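Local structure of ringhalexin (Hemachatus haemachatus, 4ZQY) at residues R1-S5 and I14-P18; N22-K26 and C58-N64. The protein inhibits activation of coagulation factor X by factor VIIa, acting as an anticoagulant, and shows weak irreversible neurotoxicity. One frame throughout, in Å; residues are numbered along the deposited sequence.

In the fold
From the N terminus, strand 2-7 runs out and strand 12-16 returns; interaction 1 closes this first hairpin, the first finger of the three-finger fold. Only after Pro18 does interaction 2 open, so the two contacts follow in series. Strand 23-29 lies in the middle of a three-stranded antiparallel sheet, between strands 39-43 and 53-58, and interaction 2 closes the longer loop from 22-26 to the C-terminal segment 58-64, a loop that takes in strands 39-43 and 53-58. The centres of the two interactions are about 8 Å apart. The Cys3-Cys24 disulfide, SG to SG 2.0 Å, and a probable hydrogen bond from Lys62 N to Leu2 O, 2.6 Å, join them in the disulfide-rich core.

Interaction 1. Residues R1-S5 and I14-P18; sequences RLCLS and IEICP
Two short extended segments run antiparallel at the base of the first finger. The axes of strands 2-4 and 14-16 approach to 4.8 Å, with 146° between their directions. Leu2 faces Ile16 and Leu4 faces Ile14 as non-hydrogen-bonded pairs, each with CA atoms 4.7 Å apart; between them Cys3 and Glu15 form the hydrogen-bonded pair, CA to CA 5.6 Å. Cys3 N donates to Glu15 O at 3.1 Å and Glu15 N to Cys3 O at 3.0 Å, while Cys17 N reaches Arg1 O at 2.7 Å and extends the pairing past the strand end.

Leu2, Leu4, Ile14 and Ile16 share one face. Both leucines are mt, and their methyls lean across the sheet: Leu2 CD2 settles against Ile16, 3.7 Å from its CB, while Leu2 CD1 lies 4.2 Å from Ile14 CG2. The Leu2 side chain thus fits between the two isoleucines, and Leu4 CD2 meets Ile14 CG1 at 4.3 Å. The other face carries Cys3 and Glu15. With chi1 m, Cys3 SG comes within 3.2 Å of Cys17 SG, yet the two are not bonded: Cys3 is joined to Cys24 and Cys17 to Cys42. Glu15, chi1 p, bends its carboxylate toward the corner at Ser5, whose OG donates to Glu15 OE2 at 3.1 Å.

The chemistry divides by face: an aliphatic patch, open to solvent at the isoleucines and buried at Leu4, on one; on the other, the Glu15-Ser5 hydrogen bond and close-packed sulfurs whose disulfides tie both arms of the hairpin to the central sheet, Cys3 to strand 23-29 and Cys17, past strand 12-16, to 39-43.

Interaction 2. Residues N22-K26 and C58-N64; sequences NYCFK and CARDKCN
Strand 23-26 is extended and meets the chain where strand 53-58 ends. Cys24 and Cys58 form one antiparallel hydrogen-bonded pair, CA to CA 5.4 Å: Cys24 N donates to Cys58 O at 2.8 Å, and Cys58 N to Cys24 O at 3.0 Å. Residues 59-64 curl back through a type II turn from Arg60 to Cys63, with Lys62 at positive phi.

Cys58 and Cys63, both chi1 p, close this loop with a disulfide, SG to SG 2.0 Å. Cys24, chi1 m, points to the same side as Cys58; its CB lies 3.6 Å from Cys63 SG and its SG is bonded to Cys3. Tyr23, chi1 m, sets CD1 4.1 Å from Ala59 CB and packs on Phe10 of the second subunit, a strand of which pairs antiparallel with Cys58, extending the sheet. Asn64, chi1 p, reaches back to the strand: ND2 donates to Phe25 O at 2.7 Å, while OD1 accepts from Leu4 N. Phe25, chi1 p, turns away toward strand 39-43, and Lys26, chi1 and chi2 t with a kink at chi3 (p), brings NZ to Arg65 O.

In this cysteine-rich hub of the three-finger fold, Cys58-Cys63 holds the C-terminal loop closed and the bridging Asn64 amide fastens it to two fingers.

Interaction 1. Residues R1-S5 and I14-P18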
ATOM      1  N   ARG A   1      -2.777   2.802 -20.960  1.00 60.23           N
ATOM      2  CA  ARG A   1      -2.310   2.013 -19.829  1.00 51.29           C
ATOM      3  C   ARG A   1      -3.120   0.741 -19.754  1.00 53.83           C
ATOM      4  O   ARG A   1      -4.312   0.718 -20.051  1.00 57.39           O
ATOM      5  CB  ARG A   1      -2.412   2.817 -18.533  1.00 74.01           C
ATOM      6  CG  ARG A   1      -1.876   2.122 -17.270  1.00 44.49           C
ATOM      7  CD  ARG A   1      -0.429   1.656 -17.451  1.00 61.62           C
ATOM      8  NE  ARG A   1       0.522   2.668 -17.919  1.00 66.63           N
ATOM      9  CZ  ARG A   1       0.965   3.708 -17.230  1.00 67.81           C
ATOM     10  NH1 ARG A   1       1.827   4.536 -17.795  1.00 66.77           N
ATOM     11  NH2 ARG A   1       0.566   3.915 -15.987  1.00100.10           N
ATOM     12  N   LEU A   2      -2.426  -0.330 -19.402  1.00 49.02           N
ATOM     13  CA  LEU A   2      -3.032  -1.635 -19.233  1.00 36.43           C
ATOM     14  C   LEU A   2      -2.949  -2.086 -17.799  1.00 46.93           C
ATOM     15  O   LEU A   2      -1.896  -2.006 -17.170  1.00 52.17           O
ATOM     16  CB  LEU A   2      -2.338  -2.678 -20.103  1.00 50.93           C
ATOM     17  CG  LEU A   2      -2.359  -2.616 -21.621  1.00 43.83           C
ATOM     18  CD1 LEU A   2      -1.736  -3.880 -22.131  1.00 32.90           C
ATOM     19  CD2 LEU A   2      -3.764  -2.451 -22.146  1.00 59.69           C
ATOM     20  N   CYS A   3      -4.095  -2.498 -17.278  1.00 49.03           N
ATOM     21  CA  CYS A   3      -4.214  -2.966 -15.910  1.00 44.01           C
ATOM     22  C   CYS A   3      -4.765  -4.369 -15.911  1.00 52.87           C
ATOM     23  O   CYS A   3      -5.277  -4.845 -16.921  1.00 44.80           O
ATOM     24  CB  CYS A   3      -5.113  -2.053 -15.096  1.00 32.80           C
ATOM     25  SG  CYS A   3      -4.480  -0.398 -14.961  1.00 50.13           S
ATOM     26  N   LEU A   4      -4.643  -5.024 -14.764  1.00 44.81           N
ATOM     27  CA  LEU A   4      -5.184  -6.351 -14.580  1.00 26.91           C
ATOM     28  C   LEU A   4      -6.579  -6.221 -14.018  1.00 43.58           C
ATOM     29  O   LEU A   4      -6.859  -5.309 -13.237  1.00 61.71           O
ATOM     30  CB  LEU A   4      -4.301  -7.164 -13.648  1.00 30.75           C
ATOM     31  CG  LEU A   4      -2.904  -7.469 -14.166  1.00 27.28           C
ATOM     32  CD1 LEU A   4      -2.129  -8.209 -13.095  1.00 25.78           C
ATOM     33  CD2 LEU A   4      -3.016  -8.304 -15.426  1.00 45.45           C
ATOM     34  N   SER A   5      -7.459  -7.128 -14.419  1.00 35.54           N
ATOM     35  CA  SER A   5      -8.807  -7.147 -13.878  1.00 43.68           C
ATOM     36  C   SER A   5      -8.881  -8.280 -12.872  1.00 58.88           C
ATOM     37  O   SER A   5      -9.602  -8.202 -11.875  1.00 48.15           O
ATOM     38  CB  SER A   5      -9.817  -7.351 -14.992  1.00 41.21           C
ATOM     39  OG  SER A   5      -9.658  -6.317 -15.944  1.00 79.32           O
ATOM     40  N   ILE A  14      -6.847  -8.961 -18.591  1.00 51.59           N
ATOM     41  CA  ILE A  14      -6.244  -7.679 -18.922  1.00 30.53           C
ATOM     42  C   ILE A  14      -7.271  -6.734 -19.535  1.00 40.35           C
ATOM     43  O   ILE A  14      -8.058  -7.121 -20.399  1.00 44.76           O
ATOM     44  CB  ILE A  14      -5.083  -7.859 -19.910  1.00 42.24           C
ATOM     45  CG1 ILE A  14      -4.171  -9.002 -19.460  1.00 68.28           C
ATOM     46  CG2 ILE A  14      -4.332  -6.552 -20.105  1.00 46.81           C
ATOM     47  CD1 ILE A  14      -4.124 -10.177 -20.437  1.00 72.92           C
ATOM     48  N   GLU A  15      -7.217  -5.474 -19.122  1.00 44.55           N
ATOM     49  CA  GLU A  15      -8.019  -4.426 -19.724  1.00 29.69           C
ATOM     50  C   GLU A  15      -7.178  -3.226 -20.136  1.00 47.00           C
ATOM     51  O   GLU A  15      -6.039  -3.063 -19.688  1.00 34.13           O
ATOM     52  CB  GLU A  15      -9.109  -3.977 -18.758  1.00 21.52           C
ATOM     53  CG  GLU A  15      -8.599  -3.368 -17.464  1.00 27.49           C
ATOM     54  CD  GLU A  15      -9.727  -2.809 -16.625  1.00 49.84           C
ATOM     55  OE1 GLU A  15     -10.440  -1.908 -17.108  1.00 58.65           O
ATOM     56  OE2 GLU A  15      -9.933  -3.302 -15.500  1.00 56.52           O
ATOM     57  N   ILE A  16      -7.715  -2.444 -21.067  1.00 41.47           N
ATOM     58  CA  ILE A  16      -7.076  -1.204 -21.489  1.00 49.81           C
ATOM     59  C   ILE A  16      -7.762   0.007 -20.824  1.00 53.96           C
ATOM     60  O   ILE A  16      -8.985   0.140 -20.836  1.00 41.29           O
ATOM     61  CB  ILE A  16      -7.049  -1.090 -23.034  1.00 59.28           C
ATOM     62  CG1 ILE A  16      -6.334   0.188 -23.473  1.00 41.53           C
ATOM     63  CG2 ILE A  16      -8.431  -1.282 -23.653  1.00 68.86           C
ATOM     64  CD1 ILE A  16      -5.995   0.188 -24.929  1.00 51.99           C
ATOM     65  N   CYS A  17      -6.966   0.863 -20.198  1.00 48.54           N
ATOM     66  CA  CYS A  17      -7.502   1.976 -19.430  1.00 53.78           C
ATOM     67  C   CYS A  17      -8.042   3.102 -20.284  1.00 46.48           C
ATOM     68  O   CYS A  17      -7.488   3.400 -21.337  1.00 61.89           O
ATOM     69  CB  CYS A  17      -6.424   2.535 -18.508  1.00 64.29           C
ATOM     70  SG  CYS A  17      -5.947   1.420 -17.218  1.00 41.99           S
ATOM     71  N   PRO A  18      -9.134   3.732 -19.830  1.00 34.79           N
ATOM     72  CA  PRO A  18      -9.665   4.933 -20.479  1.00 48.63           C
ATOM     73  C   PRO A  18      -8.597   6.004 -20.649  1.00 49.42           C
ATOM     74  O   PRO A  18      -7.572   5.946 -19.967  1.00 87.82           O
ATOM     75  CB  PRO A  18     -10.732   5.421 -19.501  1.00 47.67           C
ATOM     76  CG  PRO A  18     -11.151   4.221 -18.737  1.00 20.64           C
ATOM     77  CD  PRO A  18     -10.030   3.212 -18.784  1.00 57.09           C
TER

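Interaction 2. Residues N22-K26 and C58-N64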
ATOM      1  N   ASN A  22      -4.052   6.446 -15.989  1.00 46.07           N
ATOM      2  CA  ASN A  22      -2.726   5.862 -16.190  1.00 64.46           C
ATOM      3  C   ASN A  22      -2.261   5.118 -14.946  1.00 64.40           C
ATOM      4  O   ASN A  22      -1.126   4.653 -14.868  1.00 54.33           O
ATOM      5  CB  ASN A  22      -1.699   6.938 -16.577  1.00 70.24           C
ATOM      6  CG  ASN A  22      -1.988   7.569 -17.932  1.00 90.46           C
ATOM      7  OD1 ASN A  22      -1.787   6.944 -18.977  1.00 94.18           O
ATOM      8  ND2 ASN A  22      -2.440   8.815 -17.921  1.00 80.25           N
ATOM      9  N   TYR A  23      -3.171   4.964 -13.996  1.00 46.87           N
ATOM     10  CA  TYR A  23      -2.904   4.201 -12.788  1.00 35.22           C
ATOM     11  C   TYR A  23      -3.658   2.884 -12.807  1.00 49.03           C
ATOM     12  O   TYR A  23      -4.766   2.804 -13.332  1.00 57.01           O
ATOM     13  CB  TYR A  23      -3.317   4.992 -11.549  1.00 47.80           C
ATOM     14  CG  TYR A  23      -2.478   6.220 -11.290  1.00 62.85           C
ATOM     15  CD1 TYR A  23      -1.213   6.126 -10.724  1.00 69.10           C
ATOM     16  CD2 TYR A  23      -2.965   7.481 -11.607  1.00 62.90           C
ATOM     17  CE1 TYR A  23      -0.456   7.257 -10.487  1.00 82.80           C
ATOM     18  CE2 TYR A  23      -2.222   8.611 -11.376  1.00 75.33           C
ATOM     19  CZ  TYR A  23      -0.969   8.500 -10.814  1.00 84.71           C
ATOM     20  OH  TYR A  23      -0.234   9.643 -10.585  1.00 62.34           O
ATOM     21  N   CYS A  24      -3.032   1.844 -12.273  1.00 46.93           N
ATOM     22  CA  CYS A  24      -3.717   0.590 -12.009  1.00 26.95           C
ATOM     23  C   CYS A  24      -3.833   0.489 -10.502  1.00 31.71           C
ATOM     24  O   CYS A  24      -2.918   0.886  -9.789  1.00 56.50           O
ATOM     25  CB  CYS A  24      -2.925  -0.610 -12.529  1.00 34.72           C
ATOM     26  SG  CYS A  24      -2.607  -0.715 -14.284  1.00 36.70           S
ATOM     27  N   PHE A  25      -4.955   0.000  -9.996  1.00 34.74           N
ATOM     28  CA  PHE A  25      -5.066  -0.141  -8.553  1.00 38.72           C
ATOM     29  C   PHE A  25      -5.422  -1.577  -8.193  1.00 44.94           C
ATOM     30  O   PHE A  25      -5.888  -2.338  -9.038  1.00 36.59           O
ATOM     31  CB  PHE A  25      -6.097   0.817  -7.965  1.00 37.28           C
ATOM     32  CG  PHE A  25      -7.502   0.463  -8.300  1.00 25.39           C
ATOM     33  CD1 PHE A  25      -8.213  -0.420  -7.504  1.00 49.65           C
ATOM     34  CD2 PHE A  25      -8.119   1.012  -9.400  1.00 43.57           C
ATOM     35  CE1 PHE A  25      -9.501  -0.755  -7.809  1.00 44.18           C
ATOM     36  CE2 PHE A  25      -9.413   0.679  -9.708  1.00 35.71           C
ATOM     37  CZ  PHE A  25     -10.103  -0.205  -8.912  1.00 28.52           C
ATOM     38  N   LYS A  26      -5.231  -1.919  -6.922  1.00 23.98           N
ATOM     39  CA  LYS A  26      -5.723  -3.173  -6.368  1.00 18.91           C
ATOM     40  C   LYS A  26      -6.285  -2.967  -4.963  1.00 30.50           C
ATOM     41  O   LYS A  26      -5.603  -2.454  -4.085  1.00 38.60           O
ATOM     42  CB  LYS A  26      -4.638  -4.244  -6.328  1.00 18.28           C
ATOM     43  CG  LYS A  26      -5.218  -5.574  -5.873  1.00 41.77           C
ATOM     44  CD  LYS A  26      -4.238  -6.725  -5.874  1.00 59.69           C
ATOM     45  CE  LYS A  26      -3.336  -6.672  -4.653  1.00 59.08           C
ATOM     46  NZ  LYS A  26      -2.530  -7.913  -4.488  1.00 53.48           N
ATOM     47  N   CYS A  58      -0.315   1.684  -8.594  1.00 46.64           N
ATOM     48  CA  CYS A  58       0.927   1.625  -9.363  1.00 29.81           C
ATOM     49  C   CYS A  58       0.679   2.171 -10.770  1.00 36.00           C
ATOM     50  O   CYS A  58      -0.468   2.389 -11.155  1.00 65.72           O
ATOM     51  CB  CYS A  58       1.466   0.185  -9.407  1.00 44.79           C
ATOM     52  SG  CYS A  58       0.388  -1.089 -10.115  1.00 45.65           S
ATOM     53  N   ALA A  59       1.752   2.384 -11.530  1.00 66.56           N
ATOM     54  CA  ALA A  59       1.677   3.121 -12.794  1.00 60.21           C
ATOM     55  C   ALA A  59       2.500   2.477 -13.906  1.00 65.69           C
ATOM     56  O   ALA A  59       3.248   3.147 -14.614  1.00 55.67           O
ATOM     57  CB  ALA A  59       2.100   4.563 -12.592  1.00 44.61           C
ATOM     58  N   ARG A  60       2.351   1.170 -14.057  1.00 65.94           N
ATOM     59  CA  ARG A  60       2.975   0.452 -15.155  1.00 63.63           C
ATOM     60  C   ARG A  60       1.987  -0.575 -15.700  1.00 69.97           C
ATOM     61  O   ARG A  60       1.009  -0.915 -15.039  1.00 66.91           O
ATOM     62  CB  ARG A  60       4.269  -0.239 -14.699  1.00 68.86           C
ATOM     63  CG  ARG A  60       5.430   0.693 -14.345  1.00 84.17           C
ATOM     64  CD  ARG A  60       6.699  -0.084 -13.923  1.00120.81           C
ATOM     65  NE  ARG A  60       7.339  -0.861 -14.992  1.00144.50           N
ATOM     66  CZ  ARG A  60       8.285  -0.404 -15.811  1.00132.69           C
ATOM     67  NH1 ARG A  60       8.733   0.841 -15.701  1.00102.48           N
ATOM     68  NH2 ARG A  60       8.797  -1.200 -16.741  1.00126.63           N
ATOM     69  N   ASP A  61       2.218  -1.045 -16.919  1.00 63.62           N
ATOM     70  CA  ASP A  61       1.285  -1.969 -17.544  1.00 51.51           C
ATOM     71  C   ASP A  61       1.176  -3.261 -16.742  1.00 50.66           C
ATOM     72  O   ASP A  61       2.180  -3.933 -16.522  1.00 57.08           O
ATOM     73  CB  ASP A  61       1.683  -2.278 -18.986  1.00 67.15           C
ATOM     74  CG  ASP A  61       1.405  -1.135 -19.919  1.00 61.83           C
ATOM     75  OD1 ASP A  61       0.783  -0.150 -19.487  1.00 55.54           O
ATOM     76  OD2 ASP A  61       1.792  -1.235 -21.097  1.00 68.65           O
ATOM     77  N   LYS A  62      -0.034  -3.594 -16.304  1.00 39.24           N
ATOM     78  CA  LYS A  62      -0.320  -4.890 -15.685  1.00 60.03           C
ATOM     79  C   LYS A  62       0.457  -5.046 -14.393  1.00 48.48           C
ATOM     80  O   LYS A  62       0.919  -6.141 -14.057  1.00 42.75           O
ATOM     81  CB  LYS A  62      -0.036  -6.037 -16.674  1.00 48.62           C
ATOM     82  CG  LYS A  62      -0.972  -6.002 -17.867  1.00 49.74           C
ATOM     83  CD  LYS A  62      -0.719  -7.027 -18.961  1.00 60.62           C
ATOM     84  CE  LYS A  62       0.481  -7.917 -18.769  1.00 71.57           C
ATOM     85  NZ  LYS A  62       0.541  -8.864 -19.935  1.00 76.91           N
ATOM     86  N   CYS A  63       0.605  -3.928 -13.686  1.00 48.95           N
ATOM     87  CA  CYS A  63       1.371  -3.883 -12.450  1.00 21.36           C
ATOM     88  C   CYS A  63       0.620  -4.304 -11.186  1.00 39.29           C
ATOM     89  O   CYS A  63       1.237  -4.733 -10.210  1.00 53.11           O
ATOM     90  CB  CYS A  63       1.923  -2.471 -12.265  1.00 33.31           C
ATOM     91  SG  CYS A  63       0.632  -1.203 -12.115  1.00 49.95           S
ATOM     92  N   ASN A  64      -0.701  -4.150 -11.177  1.00 42.66           N
ATOM     93  CA  ASN A  64      -1.461  -4.471  -9.968  1.00 40.52           C
ATOM     94  C   ASN A  64      -1.700  -5.965  -9.727  1.00 34.57           C
ATOM     95  O   ASN A  64      -2.829  -6.429  -9.823  1.00 54.68           O
ATOM     96  CB  ASN A  64      -2.792  -3.684  -9.947  1.00 26.93           C
ATOM     97  CG  ASN A  64      -3.623  -3.859 -11.218  1.00 38.60           C
ATOM     98  OD1 ASN A  64      -3.084  -4.011 -12.319  1.00 47.06           O
ATOM     99  ND2 ASN A  64      -4.945  -3.776 -11.073  1.00 40.40           N
TER